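Local coordinates for protein epoxyqueuosine reductase (PDB 5D6S) that belongs to the QueG family of epoxyqueuosine reductases and holds one cobalamin and two iron/sulfur clusters in a single chain, at residues Lys36-Glu40 with Ile41-Lys45; Leu63-Glu67 with Gly68-Gly72; Trp124-Asp127 with Tyr128-Leu132; Gly159-Asp163 with Thr164-Lys168; Gly176-Gly179 with Leu180-Lys184. All coordinates share one frame; numbering follows the deposited sequence.

Interaction 1 (Lys36-Glu40 with Ile41-Lys45); sequences KMAKE and IGISK
The Ile41 side chain lies over carbonyls of the last turn of helix 30-40, its CG1 3.3 Å from Met37 O and about as near to Ala38 O. Here the helix ends in a Schellman motif, with Gly42 as the C-prime residue. Ile43 N reaches back to Ala38 O (3.3 Å, 163° at the hydrogen), while Gly42 N makes a weak bond to Lys39 O at 3.4 Å. Ile41 N is divided between two acceptors, Met37 O at 3.1 Å and Ala38 O at 2.9 Å. The carbonyl of Ala38 thus receives Ile41 N and Ile43 N, which arrive from opposite faces of its plane, neither along a lone pair. Glycine suits its place because the phi of Gly42 is positive (89°). A CB there would also press on the carbonyl O of Ile41. In Ile41, CG1 stands between the backbone N and the carbonyl carbon (chi1 67°), and this turns it back over the helix end. Branched aliphatic residues flank the glycine: Ile41 rests on Leu139 and on the side chain of Arg138, both of helix 128-144, and Ile43 on Ile97 of strand 93-100. The chain then enters strand 45-50, where Lys45 pairs with Ala98. Ala38, buried and small, sits close to the returning chain, its CB 4.3 Å from CD1 of Ile43.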
loop_
_atom_site.group_PDB
_atom_site.type_symbol
_atom_site.label_atom_id
_atom_site.label_comp_id
_atom_site.label_asym_id
_atom_site.label_seq_id
_atom_site.Cartn_x
_atom_site.Cartn_y
_atom_site.Cartn_z
ATOM N N LYS A 36 27.114 -3.304 12.202
ATOM C CA LYS A 36 27.193 -4.463 13.090
ATOM C C LYS A 36 25.889 -4.639 13.896
ATOM O O LYS A 36 25.324 -5.744 13.938
ATOM C CB LYS A 36 28.462 -4.364 13.984
ATOM C CG LYS A 36 28.396 -4.983 15.379
ATOM C CD LYS A 36 28.320 -6.503 15.351
ATOM C CE LYS A 36 27.840 -7.078 16.685
ATOM N NZ LYS A 36 26.973 -8.281 16.484
ATOM N N MET A 37 25.400 -3.560 14.512
ATOM C CA MET A 37 24.153 -3.627 15.310
ATOM C C MET A 37 22.871 -3.561 14.452
ATOM O O MET A 37 21.798 -3.979 14.902
ATOM C CB MET A 37 24.120 -2.599 16.460
ATOM C CG MET A 37 24.277 -1.137 16.079
ATOM S SD MET A 37 24.583 -0.125 17.546
ATOM C CE MET A 37 25.178 1.397 16.813
ATOM N N ALA A 38 22.991 -3.060 13.225
ATOM C CA ALA A 38 21.885 -3.074 12.296
ATOM C C ALA A 38 21.465 -4.519 12.090
ATOM O O ALA A 38 20.350 -4.905 12.466
ATOM C CB ALA A 38 22.262 -2.412 10.969
ATOM N N LYS A 39 22.348 -5.325 11.513
ATOM C CA LYS A 39 21.987 -6.719 11.216
ATOM C C LYS A 39 21.642 -7.474 12.509
ATOM O O LYS A 39 20.832 -8.398 12.500
ATOM C CB LYS A 39 23.071 -7.436 10.375
ATOM C CG LYS A 39 24.305 -7.897 11.135
ATOM C CD LYS A 39 24.230 -9.365 11.552
ATOM C CE LYS A 39 25.117 -9.644 12.762
ATOM N NZ LYS A 39 24.960 -11.037 13.257
ATOM N N GLU A 40 22.237 -7.045 13.616
ATOM C CA GLU A 40 21.905 -7.580 14.931
ATOM C C GLU A 40 20.403 -7.461 15.222
ATOM O O GLU A 40 19.802 -8.407 15.717
ATOM C CB GLU A 40 22.748 -6.872 16.012
ATOM C CG GLU A 40 22.222 -6.902 17.450
ATOM C CD GLU A 40 22.518 -8.206 18.166
ATOM O OE1 GLU A 40 22.298 -9.278 17.554
ATOM O OE2 GLU A 40 22.950 -8.148 19.341
ATOM N N ILE A 41 19.809 -6.300 14.934
ATOM C CA ILE A 41 18.399 -6.039 15.280
ATOM C C ILE A 41 17.431 -6.182 14.093
ATOM O O ILE A 41 16.338 -5.633 14.099
ATOM C CB ILE A 41 18.204 -4.665 15.963
ATOM C CG1 ILE A 41 18.484 -3.512 14.994
ATOM C CG2 ILE A 41 19.047 -4.591 17.231
ATOM C CD1 ILE A 41 18.524 -2.144 15.653
ATOM N N GLY A 42 17.821 -6.968 13.098
ATOM C CA GLY A 42 16.883 -7.434 12.074
ATOM C C GLY A 42 16.733 -6.532 10.872
ATOM O O GLY A 42 15.809 -6.716 10.078
ATOM N N ILE A 43 17.633 -5.567 10.722
ATOM C CA ILE A 43 17.585 -4.696 9.559
ATOM C C ILE A 43 18.284 -5.379 8.405
ATOM O O ILE A 43 19.455 -5.715 8.508
ATOM C CB ILE A 43 18.241 -3.338 9.837
ATOM C CG1 ILE A 43 17.471 -2.613 10.931
ATOM C CG2 ILE A 43 18.283 -2.480 8.574
ATOM C CD1 ILE A 43 18.161 -1.362 11.424
ATOM N N SER A 44 17.575 -5.552 7.297
ATOM C CA SER A 44 18.070 -6.332 6.169
ATOM C C SER A 44 19.097 -5.602 5.300
ATOM O O SER A 44 19.783 -6.221 4.473
ATOM C CB SER A 44 16.897 -6.792 5.286
ATOM O OG SER A 44 16.063 -7.685 5.996
ATOM N N LYS A 45 19.164 -4.293 5.438
ATOM C CA LYS A 45 20.109 -3.483 4.658
ATOM C C LYS A 45 20.177 -2.114 5.278
ATOM O O LYS A 45 19.210 -1.663 5.884
ATOM C CB LYS A 45 19.682 -3.338 3.200
ATOM C CG LYS A 45 20.622 -3.947 2.195
ATOM C CD LYS A 45 20.005 -3.906 0.801
ATOM C CE LYS A 45 21.022 -4.190 -0.287
ATOM N NZ LYS A 45 21.721 -2.946 -0.675
#

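Interaction 2 (Leu63-Glu67 with Gly68-Gly72)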
loop_
_atom_site.group_PDB
_atom_site.type_symbol
_atom_site.label_atom_id
_atom_site.label_comp_id
_atom_site.label_asym_id
_atom_site.label_seq_id
_atom_site.Cartn_x
_atom_site.Cartn_y
_atom_site.Cartn_z
ATOM N N LEU A 63 5.327 19.440 -9.981
ATOM C CA LEU A 63 4.573 19.155 -11.189
ATOM C C LEU A 63 3.468 18.114 -10.928
ATOM O O LEU A 63 2.390 18.178 -11.531
ATOM C CB LEU A 63 5.506 18.680 -12.306
ATOM C CG LEU A 63 4.856 18.606 -13.697
ATOM C CD1 LEU A 63 4.439 19.976 -14.209
ATOM C CD2 LEU A 63 5.776 17.897 -14.687
ATOM N N GLY A 64 3.750 17.148 -10.047
ATOM C CA GLY A 64 2.750 16.153 -9.615
ATOM C C GLY A 64 1.523 16.826 -9.014
ATOM O O GLY A 64 0.388 16.602 -9.447
ATOM N N VAL A 65 1.765 17.699 -8.048
ATOM C CA VAL A 65 0.688 18.479 -7.454
ATOM C C VAL A 65 -0.065 19.351 -8.454
ATOM O O VAL A 65 -1.289 19.369 -8.455
ATOM C CB VAL A 65 1.198 19.375 -6.321
ATOM C CG1 VAL A 65 0.125 20.372 -5.885
ATOM C CG2 VAL A 65 1.638 18.506 -5.150
ATOM N N GLU A 66 0.647 20.043 -9.318
ATOM C CA GLU A 66 -0.015 20.945 -10.250
ATOM C C GLU A 66 -0.820 20.171 -11.312
ATOM O O GLU A 66 -1.925 20.571 -11.674
ATOM C CB GLU A 66 1.010 21.890 -10.889
ATOM C CG GLU A 66 0.546 23.341 -10.998
ATOM C CD GLU A 66 -0.244 23.623 -12.266
ATOM O OE1 GLU A 66 0.000 22.953 -13.301
ATOM O OE2 GLU A 66 -1.105 24.531 -12.238
ATOM N N GLU A 67 -0.286 19.043 -11.771
ATOM C CA GLU A 67 -0.987 18.190 -12.743
ATOM C C GLU A 67 -2.058 17.256 -12.144
ATOM O O GLU A 67 -2.722 16.536 -12.878
ATOM C CB GLU A 67 0.025 17.338 -13.509
ATOM C CG GLU A 67 0.999 18.168 -14.338
ATOM C CD GLU A 67 1.816 17.337 -15.315
ATOM O OE1 GLU A 67 2.170 16.177 -15.003
ATOM O OE2 GLU A 67 2.075 17.845 -16.423
ATOM N N GLY A 68 -2.198 17.254 -10.823
ATOM C CA GLY A 68 -3.240 16.499 -10.135
ATOM C C GLY A 68 -3.006 15.008 -10.064
ATOM O O GLY A 68 -3.947 14.239 -10.010
ATOM N N ARG A 69 -1.742 14.607 -10.054
ATOM C CA ARG A 69 -1.361 13.202 -10.073
ATOM C C ARG A 69 -1.012 12.692 -8.657
ATOM O O ARG A 69 -0.617 11.534 -8.461
ATOM C CB ARG A 69 -0.173 12.981 -11.033
ATOM C CG ARG A 69 -0.440 13.374 -12.487
ATOM C CD ARG A 69 0.773 13.197 -13.413
ATOM N NE ARG A 69 2.006 12.925 -12.669
ATOM C CZ ARG A 69 3.009 13.772 -12.449
ATOM N NH1 ARG A 69 3.012 15.007 -12.926
ATOM N NH2 ARG A 69 4.030 13.370 -11.728
ATOM N N THR A 70 -1.201 13.558 -7.683
ATOM C CA THR A 70 -0.931 13.266 -6.288
ATOM C C THR A 70 -2.168 12.635 -5.583
ATOM O O THR A 70 -3.313 12.958 -5.908
ATOM C CB THR A 70 -0.530 14.551 -5.550
ATOM O OG1 THR A 70 -0.414 14.266 -4.158
ATOM C CG2 THR A 70 -1.591 15.656 -5.698
ATOM N N THR A 71 -1.927 11.754 -4.606
ATOM C CA THR A 71 -3.021 11.055 -3.886
ATOM C C THR A 71 -3.686 11.871 -2.802
ATOM O O THR A 71 -4.859 11.654 -2.502
ATOM C CB THR A 71 -2.559 9.783 -3.145
ATOM O OG1 THR A 71 -1.582 10.133 -2.160
ATOM C CG2 THR A 71 -1.984 8.819 -4.089
ATOM N N GLY A 72 -2.915 12.729 -2.150
ATOM C CA GLY A 72 -3.354 13.392 -0.930
ATOM C C GLY A 72 -2.727 12.811 0.317
ATOM O O GLY A 72 -2.889 13.355 1.396
#
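Glu67 and Arg69 run side by side and point the same way, bringing the carboxylate to the edge of the guanidinium with the two planes almost perpendicular, 87° apart. The salt bridge joins Glu67 OE1 to Arg69 NH1 at 2.5 Å. OE1 is met on its anti side, and the hydrogen-bond angle of 132° shows that the pair is bent, not the straight two-pronged pairing of coplanar groups. The arginine chain folds at chi3, which brings its head back over the helix. With no side chain at Gly64, one guanidinium face rests directly on the glycine backbone, Gly64 CA lying 3.7 Å from Arg69 CZ. The head is held from another side too, since Arg69 NE bonds to Met232 O, and the backbone of Arg69 pairs with Ala234; the arginine therefore ties the end of helix 55-67 to the loop around residues 231-235. Further along, Thr70 brings its methyl CG2 to within 4.0 Å of Val65 CA, a modest apolar contact beside the solvent-facing valine. Next along the chain, Thr71 touches cobalamin. The backbone turns beneath these side chains: Arg69 N donates to Gly64 O at 3.0 Å, Gly68 N bonds weakly to Val65 O at 3.3 Å, and Gly68 takes a positive phi of 75°, as glycine readily does. The two backbone bonds and the positive phi of Gly68 make the Schellman motif that ends helix 55-67.

Interaction 3 (Trp124-Asp127 with Tyr128-Leu132)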
loop_
_atom_site.group_PDB
_atom_site.type_symbol
_atom_site.label_atom_id
_atom_site.label_comp_id
_atom_site.label_asym_id
_atom_site.label_seq_id
_atom_site.Cartn_x
_atom_site.Cartn_y
_atom_site.Cartn_z
ATOM N N TRP A 124 0.993 -7.819 5.279
ATOM C CA TRP A 124 0.910 -9.092 6.034
ATOM C C TRP A 124 1.606 -8.917 7.337
ATOM O O TRP A 124 2.615 -8.246 7.416
ATOM C CB TRP A 124 1.519 -10.263 5.297
ATOM C CG TRP A 124 0.828 -10.635 4.027
ATOM C CD1 TRP A 124 -0.408 -10.232 3.612
ATOM C CD2 TRP A 124 1.327 -11.516 3.013
ATOM N NE1 TRP A 124 -0.704 -10.783 2.388
ATOM C CE2 TRP A 124 0.348 -11.569 1.988
ATOM C CE3 TRP A 124 2.510 -12.241 2.856
ATOM C CZ2 TRP A 124 0.520 -12.327 0.821
ATOM C CZ3 TRP A 124 2.685 -12.988 1.691
ATOM C CH2 TRP A 124 1.687 -13.033 0.696
ATOM N N GLY A 125 1.029 -9.468 8.394
ATOM C CA GLY A 125 1.622 -9.355 9.722
ATOM C C GLY A 125 1.682 -7.937 10.219
ATOM O O GLY A 125 1.105 -7.035 9.608
ATOM N N LEU A 126 2.429 -7.726 11.297
ATOM C CA LEU A 126 2.439 -6.451 12.009
ATOM C C LEU A 126 2.790 -5.219 11.187
ATOM O O LEU A 126 3.718 -5.236 10.403
ATOM C CB LEU A 126 3.375 -6.489 13.202
ATOM C CG LEU A 126 2.684 -5.824 14.385
ATOM C CD1 LEU A 126 1.564 -6.743 14.822
ATOM C CD2 LEU A 126 3.632 -5.593 15.541
ATOM N N ASP A 127 2.011 -4.161 11.392
ATOM C CA ASP A 127 2.106 -2.928 10.643
ATOM C C ASP A 127 3.555 -2.518 10.591
ATOM O O ASP A 127 4.170 -2.276 11.635
ATOM C CB ASP A 127 1.292 -1.847 11.346
ATOM C CG ASP A 127 1.354 -0.497 10.644
ATOM O OD1 ASP A 127 1.960 -0.389 9.570
ATOM O OD2 ASP A 127 0.812 0.484 11.193
ATOM N N TYR A 128 4.109 -2.456 9.380
ATOM C CA TYR A 128 5.514 -2.068 9.210
ATOM C C TYR A 128 5.866 -0.785 9.969
ATOM O O TYR A 128 6.929 -0.685 10.555
ATOM C CB TYR A 128 5.913 -1.985 7.715
ATOM C CG TYR A 128 5.404 -0.817 6.889
ATOM C CD1 TYR A 128 6.061 0.407 6.899
ATOM C CD2 TYR A 128 4.292 -0.945 6.069
ATOM C CE1 TYR A 128 5.630 1.469 6.115
ATOM C CE2 TYR A 128 3.842 0.122 5.305
ATOM C CZ TYR A 128 4.528 1.330 5.332
ATOM O OH TYR A 128 4.091 2.405 4.584
ATOM N N HIS A 129 4.972 0.191 9.961
ATOM C CA HIS A 129 5.213 1.438 10.696
ATOM C C HIS A 129 5.655 1.145 12.106
ATOM O O HIS A 129 6.561 1.778 12.599
ATOM C CB HIS A 129 3.962 2.346 10.761
ATOM C CG HIS A 129 3.471 2.809 9.420
ATOM N ND1 HIS A 129 2.687 2.022 8.600
ATOM C CD2 HIS A 129 3.642 3.978 8.763
ATOM C CE1 HIS A 129 2.399 2.685 7.494
ATOM N NE2 HIS A 129 2.964 3.875 7.570
ATOM N N TYR A 130 4.974 0.239 12.791
ATOM C CA TYR A 130 5.373 -0.061 14.153
ATOM C C TYR A 130 6.709 -0.825 14.174
ATOM O O TYR A 130 7.581 -0.538 14.993
ATOM C CB TYR A 130 4.319 -0.862 14.927
ATOM C CG TYR A 130 4.983 -1.465 16.130
ATOM C CD1 TYR A 130 5.391 -0.657 17.202
ATOM C CD2 TYR A 130 5.327 -2.821 16.158
ATOM C CE1 TYR A 130 6.065 -1.199 18.285
ATOM C CE2 TYR A 130 6.001 -3.380 17.239
ATOM C CZ TYR A 130 6.373 -2.568 18.297
ATOM O OH TYR A 130 7.050 -3.110 19.368
ATOM N N VAL A 131 6.856 -1.811 13.290
ATOM C CA VAL A 131 8.053 -2.647 13.270
ATOM C C VAL A 131 9.314 -1.785 13.078
ATOM O O VAL A 131 10.283 -1.912 13.827
ATOM C CB VAL A 131 7.983 -3.753 12.186
ATOM C CG1 VAL A 131 9.263 -4.571 12.167
ATOM C CG2 VAL A 131 6.811 -4.690 12.432
ATOM N N LEU A 132 9.292 -0.916 12.075
ATOM C CA LEU A 132 10.452 -0.093 11.755
ATOM C C LEU A 132 10.732 0.992 12.797
ATOM O O LEU A 132 11.884 1.261 13.083
ATOM C CB LEU A 132 10.333 0.519 10.346
ATOM C CG LEU A 132 10.999 -0.374 9.307
ATOM C CD1 LEU A 132 10.301 -1.724 9.231
ATOM C CD2 LEU A 132 11.072 0.295 7.937
#
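An aspartate N-cap starts helix 128-144 at the edge of the cobalamin pocket, with Asp127 OD1 accepting His129 N at 3.1 Å. The same oxygen takes a second bond from His129 ND1 (2.7 Å, 166°). The two donors come differently: ND1 meets the syn lone pair, with OD1 in the plane of the imidazole, whereas the backbone N arrives from above the carboxylate. Asp127 can serve both because its CG is anti to the backbone N (chi1 179°), turning the carboxylate toward the first helical turn. Asp127 O starts the helical bonding by accepting Val131 N at 3.2 Å. Leu126 packs CB against Val131 CG2 at 4.0 Å and lays CD2 near the CD2 side of the Tyr130 ring. The flat imidazole also lies against Tyr128: His129 ND1 sits over the centre of the Tyr128 ring, 3.7 Å above its plane, and Tyr128 CE1 likewise over the imidazole. Tyr128 touches cobalamin and stacks with Tyr191 as well. Since His129 NE2 bonds to Asp157 OD2, the imidazole is held at both nitrogens, which should restrict its rotation as it lies face-on against Tyr128.

Interaction 4 (Gly159-Asp163 with Thr164-Lys168); sequences GALVD and TAVAK
Val162 O receives Val166 N at 3.2 Å in a nearly straight bond (162° at the hydrogen), the donor lying almost in line with the carbonyl. This is the opening bond of helix 163-169. The same oxygen draws a weak bond from Ala165 N at 3.1 Å, and one step on, Asp163 O takes a weak one from Ala167 N at 3.4 Å. Val162 holds the N-cap position, but its aliphatic side chain has no acceptor to offer the first-turn amides. Asp163 N bonds instead to O63 of cobalamin, and Leu161 O binds N62 of the same cofactor. Asp163 OD2 accepts from Asp157 N, outside the helix.

Around this polar core the side chains pack closely. Val162 CG1, anti to the backbone N (chi1 -175°), lies beside the first turn and meets Thr164 CG2 at 3.7 Å and Ala165 CB at 4.0 Å; small alanine lets the valine settle there, with Leu57 of helix 55-67 touching both. On another flank Leu161 and Val166 cross at about a right angle, Leu161 CD1 standing 4.1 Å from Val166 CG2. Val166, a branched apolar residue, packs on strands 93-100 and 190-197, at Ser96 and Glu194. With no side-chain acceptor at the N-cap, the ligand probably takes part in satisfying the helix start through Asp163 N: an amide at the positive end of the helix dipole is well placed to donate to an amide oxygen of cobalamin, which would favour binding there.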
loop_
_atom_site.group_PDB
_atom_site.type_symbol
_atom_site.label_atom_id
_atom_site.label_comp_id
_atom_site.label_asym_id
_atom_site.label_seq_id
_atom_site.Cartn_x
_atom_site.Cartn_y
_atom_site.Cartn_z
ATOM N N GLY A 159 6.629 10.396 7.586
ATOM C CA GLY A 159 7.486 11.577 7.643
ATOM C C GLY A 159 7.464 12.395 6.345
ATOM O O GLY A 159 6.877 11.986 5.336
ATOM N N ALA A 160 8.178 13.528 6.364
ATOM C CA ALA A 160 8.199 14.508 5.262
ATOM C C ALA A 160 9.123 14.150 4.101
ATOM O O ALA A 160 8.880 14.535 2.959
ATOM C CB ALA A 160 8.606 15.857 5.791
ATOM N N LEU A 161 10.159 13.393 4.373
ATOM C CA LEU A 161 11.070 13.015 3.296
ATOM C C LEU A 161 10.457 12.031 2.299
ATOM O O LEU A 161 9.529 11.274 2.620
ATOM C CB LEU A 161 12.385 12.438 3.853
ATOM C CG LEU A 161 13.189 13.440 4.694
ATOM C CD1 LEU A 161 14.482 12.785 5.136
ATOM C CD2 LEU A 161 13.465 14.731 3.942
ATOM N N VAL A 162 11.039 12.038 1.103
ATOM C CA VAL A 162 10.759 11.048 0.076
ATOM C C VAL A 162 11.581 9.803 0.419
ATOM O O VAL A 162 12.743 9.723 0.088
ATOM C CB VAL A 162 11.119 11.577 -1.324
ATOM C CG1 VAL A 162 10.713 10.569 -2.379
ATOM C CG2 VAL A 162 10.447 12.919 -1.569
ATOM N N ASP A 163 10.966 8.847 1.110
ATOM C CA ASP A 163 11.659 7.663 1.636
ATOM C C ASP A 163 12.413 6.898 0.549
ATOM O O ASP A 163 13.360 6.161 0.806
ATOM C CB ASP A 163 10.646 6.698 2.258
ATOM C CG ASP A 163 10.034 7.222 3.535
ATOM O OD1 ASP A 163 10.361 8.371 3.936
ATOM O OD2 ASP A 163 9.217 6.475 4.136
ATOM N N THR A 164 11.938 7.062 -0.668
ATOM C CA THR A 164 12.357 6.242 -1.754
ATOM C C THR A 164 13.689 6.781 -2.304
ATOM O O THR A 164 14.580 6.014 -2.653
ATOM C CB THR A 164 11.204 6.198 -2.775
ATOM O OG1 THR A 164 11.102 4.885 -3.334
ATOM C CG2 THR A 164 11.343 7.242 -3.860
ATOM N N ALA A 165 13.795 8.107 -2.351
ATOM C CA ALA A 165 14.948 8.816 -2.906
ATOM C C ALA A 165 16.094 8.880 -1.909
ATOM O O ALA A 165 17.273 8.955 -2.274
ATOM C CB ALA A 165 14.551 10.230 -3.327
ATOM N N VAL A 166 15.735 8.850 -0.644
ATOM C CA VAL A 166 16.722 8.734 0.410
ATOM C C VAL A 166 17.460 7.405 0.305
ATOM O O VAL A 166 18.682 7.374 0.311
ATOM C CB VAL A 166 16.068 8.857 1.799
ATOM C CG1 VAL A 166 17.008 8.376 2.887
ATOM C CG2 VAL A 166 15.647 10.298 2.042
ATOM N N ALA A 167 16.707 6.314 0.210
ATOM C CA ALA A 167 17.289 4.979 0.108
ATOM C C ALA A 167 18.148 4.790 -1.153
ATOM O O ALA A 167 19.056 3.950 -1.159
ATOM C CB ALA A 167 16.196 3.935 0.154
ATOM N N LYS A 168 17.858 5.540 -2.210
ATOM C CA LYS A 168 18.706 5.515 -3.395
ATOM C C LYS A 168 20.069 6.185 -3.150
ATOM O O LYS A 168 21.107 5.540 -3.325
ATOM C CB LYS A 168 18.034 6.169 -4.599
ATOM C CG LYS A 168 18.935 6.148 -5.820
ATOM C CD LYS A 168 18.284 6.707 -7.062
ATOM C CE LYS A 168 19.323 7.442 -7.888
ATOM N NZ LYS A 168 18.710 8.167 -9.014
#

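Interaction 5 (Gly176-Gly179 with Leu180-Lys184); sequences GKNG and LVISK. With SF4 (iron/sulfur cluster), chain F.
The carboxamide of Asn178 is a flat plate with the iron/sulfur cluster over one face and Leu180 over the other. Sulfide S2 sits 3.7 Å from Asn178 CG, almost straight above it, while Leu180 CD1 lies 4.0 Å from CG on the opposite side. At the rim, Asn178 ND2 bonds to Cys266 O, and Asn178 OD1 accepts Leu180 N at 2.8 Å, the donor lying 37° out of the carbonyl plane. Asparagine suits the place by donating at one end and accepting at the other; with both ends held, the plate cannot easily flip. Its chi1 of 70° sets CG between the backbone N and the carbonyl carbon, which places it beside S2 and Leu180. Inside the type I turn from Gly176 to Gly179, Gly179 N bonds weakly to Gly176 O; Gly176 N to Leu180 O (2.8 Å) ties the chain across its base. Both glycines are apt: a CB on Gly176 would strike S2, which lies 3.8 Å from its CA, and Gly179 has a positive phi (91°). Lys177 runs along the cluster with CD 3.5 Å from S3. Cobalamin is hydrogen-bonded to Asn178 O, Gly179 O and Val181 N, so the turn contacts both cobalamin and this cluster. It links antiparallel strands 174-175 and 181-182, with helix 216-220 against Lys177 and Asn178 and strand 190-197 against Val181.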
loop_
_atom_site.group_PDB
_atom_site.type_symbol
_atom_site.label_atom_id
_atom_site.label_comp_id
_atom_site.label_asym_id
_atom_site.label_seq_id
_atom_site.Cartn_x
_atom_site.Cartn_y
_atom_site.Cartn_z
ATOM N N GLY A 176 13.273 1.908 -9.620
ATOM C CA GLY A 176 12.770 1.374 -10.862
ATOM C C GLY A 176 11.911 2.344 -11.667
ATOM O O GLY A 176 11.625 3.460 -11.241
ATOM N N LYS A 177 11.494 1.903 -12.849
ATOM C CA LYS A 177 10.504 2.632 -13.648
ATOM C C LYS A 177 9.127 2.533 -12.970
ATOM O O LYS A 177 8.228 3.346 -13.243
ATOM C CB LYS A 177 10.443 2.062 -15.082
ATOM C CG LYS A 177 11.647 2.386 -15.974
ATOM C CD LYS A 177 11.801 1.383 -17.108
ATOM C CE LYS A 177 12.416 1.982 -18.358
ATOM N NZ LYS A 177 12.674 0.921 -19.378
ATOM N N ASN A 178 8.959 1.519 -12.106
ATOM C CA ASN A 178 7.734 1.360 -11.321
ATOM C C ASN A 178 7.684 2.287 -10.105
ATOM O O ASN A 178 6.718 2.268 -9.355
ATOM C CB ASN A 178 7.517 -0.098 -10.904
ATOM C CG ASN A 178 8.517 -0.575 -9.864
ATOM O OD1 ASN A 178 9.328 0.200 -9.351
ATOM N ND2 ASN A 178 8.479 -1.868 -9.566
ATOM N N GLY A 179 8.731 3.081 -9.899
ATOM C CA GLY A 179 8.757 4.079 -8.823
ATOM C C GLY A 179 9.343 3.556 -7.527
ATOM O O GLY A 179 9.662 4.326 -6.628
ATOM N N LEU A 180 9.515 2.250 -7.439
ATOM C CA LEU A 180 9.960 1.629 -6.199
ATOM C C LEU A 180 11.479 1.447 -6.085
ATOM O O LEU A 180 12.202 1.449 -7.073
ATOM C CB LEU A 180 9.295 0.263 -6.057
ATOM C CG LEU A 180 7.783 0.299 -5.839
ATOM C CD1 LEU A 180 7.192 -1.083 -6.096
ATOM C CD2 LEU A 180 7.477 0.763 -4.428
ATOM N N VAL A 181 11.936 1.266 -4.855
ATOM C CA VAL A 181 13.338 0.981 -4.579
ATOM C C VAL A 181 13.570 -0.509 -4.664
ATOM O O VAL A 181 12.922 -1.278 -3.972
ATOM C CB VAL A 181 13.767 1.488 -3.197
ATOM C CG1 VAL A 181 15.034 0.797 -2.737
ATOM C CG2 VAL A 181 13.981 2.996 -3.238
ATOM N N ILE A 182 14.510 -0.891 -5.525
ATOM C CA ILE A 182 14.818 -2.288 -5.845
ATOM C C ILE A 182 16.238 -2.625 -5.411
ATOM O O ILE A 182 17.204 -1.992 -5.853
ATOM C CB ILE A 182 14.786 -2.529 -7.373
ATOM C CG1 ILE A 182 13.573 -1.857 -8.057
ATOM C CG2 ILE A 182 14.913 -4.020 -7.662
ATOM C CD1 ILE A 182 12.439 -2.770 -8.474
ATOM N N SER A 183 16.378 -3.627 -4.555
ATOM C CA SER A 183 17.700 -4.182 -4.220
ATOM C C SER A 183 17.910 -5.518 -4.924
ATOM O O SER A 183 16.945 -6.247 -5.184
ATOM C CB SER A 183 17.850 -4.376 -2.710
ATOM O OG SER A 183 17.270 -5.602 -2.283
ATOM N N LYS A 184 19.167 -5.817 -5.259
ATOM C CA LYS A 184 19.568 -7.134 -5.809
ATOM C C LYS A 184 19.229 -8.258 -4.848
ATOM O O LYS A 184 18.697 -9.294 -5.228
ATOM C CB LYS A 184 21.082 -7.181 -6.064
ATOM C CG LYS A 184 21.465 -7.112 -7.533
ATOM C CD LYS A 184 22.932 -7.461 -7.752
ATOM C CE LYS A 184 23.237 -7.656 -9.238
ATOM N NZ LYS A 184 24.600 -8.223 -9.452
HETATM FE FE1 SF4 F . 10.007 -2.154 -14.086
HETATM FE FE2 SF4 F . 11.692 -3.845 -15.099
HETATM FE FE3 SF4 F . 11.317 -3.816 -12.598
HETATM FE FE4 SF4 F . 12.527 -1.874 -13.847
HETATM S S1 SF4 F . 13.189 -3.836 -13.552
HETATM S S2 SF4 F . 11.076 -1.756 -12.316
HETATM S S3 SF4 F . 11.372 -1.825 -15.655
HETATM S S4 SF4 F . 9.908 -4.249 -14.078
#

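From the N terminus, all five contacts are local and follow one another in series, none nesting or crossing. Interactions 1 and 2 close helices 30-40 and 55-67, interactions 3 and 4 open helices 128-144 and 163-169, and interaction 5 is the turn between strands 174-175 and 181-182. Interaction 1 lies far out on the fold, yet it touches interaction 5 where Lys45 CE packs on Ser183 CB (4.0 Å). Interactions 4 and 5 also meet, Val181 CG2 packing against Thr164 and Ala167. Interactions 2 to 5 all reach cobalamin, interactions 2 and 3 from opposite sides of the chain's centre, and interaction 5 adds the iron/sulfur cluster.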